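PDB 4KL0: putative uncharacterized protein from Xanthomonas oryzae pv. oryzae, which is a calcium-binding bacterial effector of unknown function whose nucleoside-hydrolase family suggests it may hydrolyse N-glycosyl bonds. Local coordinates for residues F334-M339 with P346-G351. Residues are numbered along the deposited sequence; the frame is centred on the assembly and turned at random.
Sequences FQPTPM and PVEHVG
Strand 337-338 runs antiparallel to strand 347-350 at one edge of the mixed sheet, with strand 337-338 outermost, a beta hairpin held by three backbone hydrogen bonds. Two of them close the hydrogen-bonded pair of Thr337 and His349: Thr337 N reaches His349 O at 2.9 Å and almost straight, 173° at the hydrogen, while His349 N returns to Thr337 O at 2.8 Å. The third, Met339 N to Val347 O at 2.8 Å, meets the carbonyl nearly along its C=O axis. Pro338, opposite Glu348 in the non-hydrogen-bonded pair, has no N-H to give.

On the Glu348 face, the Pro336 ring is flanked by two side chains. Its CG lies 3.9 Å from Val350 CG2, and its CB lies 3.8 Å from Glu348 OE2, so the glutamate carboxylate passes alongside the proline while its OE1 makes a salt bridge to Arg222 on the next strand. Phe334, just past helix 327-333, crosses Val350 at about a right angle, its CD1 3.8 Å from Val350 CG1, and the ring continues onto helix 317-325.

The other face carries Thr337, His349 and Met339. Met339 CG runs beside His349 CB at 3.8 Å, and the imidazole, with CG anti to its own backbone N (chi1 169°), swings away from strand 337-338 so that Gly351 N sits above one ring face, near the rim. Thr337 OG1 is hydrogen-bonded to Glu354.

Backbone bonds thus fix the register of this edge, Phe334 links Val350 to helix 317-325, and the Glu348 charge is probably balanced by Arg222 of the neighbouring strand, on the face that carries Pro336.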
loop_
_atom_site.group_PDB
_atom_site.type_symbol
_atom_site.label_atom_id
_atom_site.label_comp_id
_atom_site.label_asym_id
_atom_site.label_seq_id
_atom_site.Cartn_x
_atom_site.Cartn_y
_atom_site.Cartn_z
ATOM N N PHE A 334 -16.566 -1.963 -2.129
ATOM C CA PHE A 334 -16.574 -0.517 -2.332
ATOM C C PHE A 334 -17.581 -0.035 -3.364
ATOM O O PHE A 334 -17.949 -0.731 -4.309
ATOM C CB PHE A 334 -15.205 0.004 -2.787
ATOM C CG PHE A 334 -14.054 -0.451 -1.951
ATOM C CD1 PHE A 334 -13.855 0.032 -0.677
ATOM C CD2 PHE A 334 -13.088 -1.323 -2.495
ATOM C CE1 PHE A 334 -12.776 -0.415 0.073
ATOM C CE2 PHE A 334 -11.978 -1.712 -1.766
ATOM C CZ PHE A 334 -11.831 -1.290 -0.488
ATOM N N GLN A 335 -18.002 1.211 -3.181
ATOM C CA GLN A 335 -18.817 1.892 -4.164
ATOM C C GLN A 335 -18.192 3.278 -4.363
ATOM O O GLN A 335 -18.654 4.256 -3.754
ATOM C CB GLN A 335 -20.219 2.030 -3.594
ATOM C CG GLN A 335 -21.254 2.579 -4.505
ATOM C CD GLN A 335 -22.603 2.728 -3.763
ATOM O OE1 GLN A 335 -23.084 1.770 -3.126
ATOM N NE2 GLN A 335 -23.188 3.947 -3.810
ATOM N N PRO A 336 -17.111 3.364 -5.175
ATOM C CA PRO A 336 -16.369 4.616 -5.386
ATOM C C PRO A 336 -17.289 5.722 -5.887
ATOM O O PRO A 336 -18.250 5.464 -6.619
ATOM C CB PRO A 336 -15.362 4.246 -6.487
ATOM C CG PRO A 336 -15.123 2.762 -6.260
ATOM C CD PRO A 336 -16.517 2.238 -5.919
ATOM N N THR A 337 -17.004 6.956 -5.488
ATOM C CA THR A 337 -17.813 8.106 -5.925
ATOM C C THR A 337 -17.119 8.877 -7.050
ATOM O O THR A 337 -15.948 9.256 -6.934
ATOM C CB THR A 337 -18.099 9.038 -4.682
ATOM O OG1 THR A 337 -18.857 8.315 -3.693
ATOM C CG2 THR A 337 -18.823 10.349 -5.106
ATOM N N PRO A 338 -17.797 9.110 -8.184
ATOM C CA PRO A 338 -17.064 9.869 -9.204
ATOM C C PRO A 338 -16.904 11.331 -8.832
ATOM O O PRO A 338 -17.846 11.912 -8.255
ATOM C CB PRO A 338 -17.908 9.717 -10.479
ATOM C CG PRO A 338 -19.269 9.397 -9.987
ATOM C CD PRO A 338 -19.131 8.682 -8.639
ATOM N N MET A 339 -15.727 11.890 -9.133
ATOM C CA MET A 339 -15.378 13.282 -8.795
ATOM C C MET A 339 -15.073 14.173 -9.998
ATOM O O MET A 339 -14.966 15.401 -9.864
ATOM C CB MET A 339 -14.178 13.323 -7.832
ATOM C CG MET A 339 -14.524 13.020 -6.409
ATOM S SD MET A 339 -15.634 14.265 -5.674
ATOM C CE MET A 339 -16.558 13.102 -4.862
ATOM N N PRO A 346 -11.945 9.983 -16.038
ATOM C CA PRO A 346 -12.569 9.600 -14.778
ATOM C C PRO A 346 -11.638 9.696 -13.592
ATOM O O PRO A 346 -10.489 9.282 -13.680
ATOM C CB PRO A 346 -12.958 8.117 -14.968
ATOM C CG PRO A 346 -12.887 7.868 -16.386
ATOM C CD PRO A 346 -12.021 8.919 -17.065
ATOM N N VAL A 347 -12.183 10.213 -12.505
ATOM C CA VAL A 347 -11.497 10.271 -11.223
ATOM C C VAL A 347 -12.442 9.841 -10.107
ATOM O O VAL A 347 -13.421 10.495 -9.825
ATOM C CB VAL A 347 -10.922 11.687 -10.954
ATOM C CG1 VAL A 347 -10.252 11.702 -9.537
ATOM C CG2 VAL A 347 -9.944 12.117 -12.038
ATOM N N GLU A 348 -12.184 8.715 -9.451
ATOM C CA GLU A 348 -13.087 8.250 -8.435
ATOM C C GLU A 348 -12.527 8.386 -7.043
ATOM O O GLU A 348 -11.306 8.234 -6.839
ATOM C CB GLU A 348 -13.414 6.769 -8.677
ATOM C CG GLU A 348 -14.179 6.527 -9.952
ATOM C CD GLU A 348 -14.356 5.053 -10.144
ATOM O OE1 GLU A 348 -13.323 4.347 -10.136
ATOM O OE2 GLU A 348 -15.506 4.597 -10.273
ATOM N N HIS A 349 -13.414 8.621 -6.074
ATOM C CA HIS A 349 -12.997 8.798 -4.707
ATOM C C HIS A 349 -13.473 7.658 -3.837
ATOM O O HIS A 349 -14.659 7.241 -3.889
ATOM C CB HIS A 349 -13.521 10.154 -4.175
ATOM C CG HIS A 349 -13.377 10.311 -2.690
ATOM N ND1 HIS A 349 -14.457 10.431 -1.842
ATOM C CD2 HIS A 349 -12.280 10.331 -1.900
ATOM C CE1 HIS A 349 -14.033 10.517 -0.590
ATOM N NE2 HIS A 349 -12.713 10.485 -0.599
ATOM N N VAL A 350 -12.563 7.094 -3.038
ATOM C CA VAL A 350 -12.986 6.143 -2.012
ATOM C C VAL A 350 -12.632 6.630 -0.601
ATOM O O VAL A 350 -11.464 6.518 -0.171
ATOM C CB VAL A 350 -12.380 4.709 -2.207
ATOM C CG1 VAL A 350 -12.916 3.709 -1.142
ATOM C CG2 VAL A 350 -12.655 4.192 -3.639
ATOM N N GLY A 351 -13.634 7.166 0.106
ATOM C CA GLY A 351 -13.514 7.552 1.498
ATOM C C GLY A 351 -14.404 6.733 2.414
ATOM O O GLY A 351 -14.713 5.576 2.118
#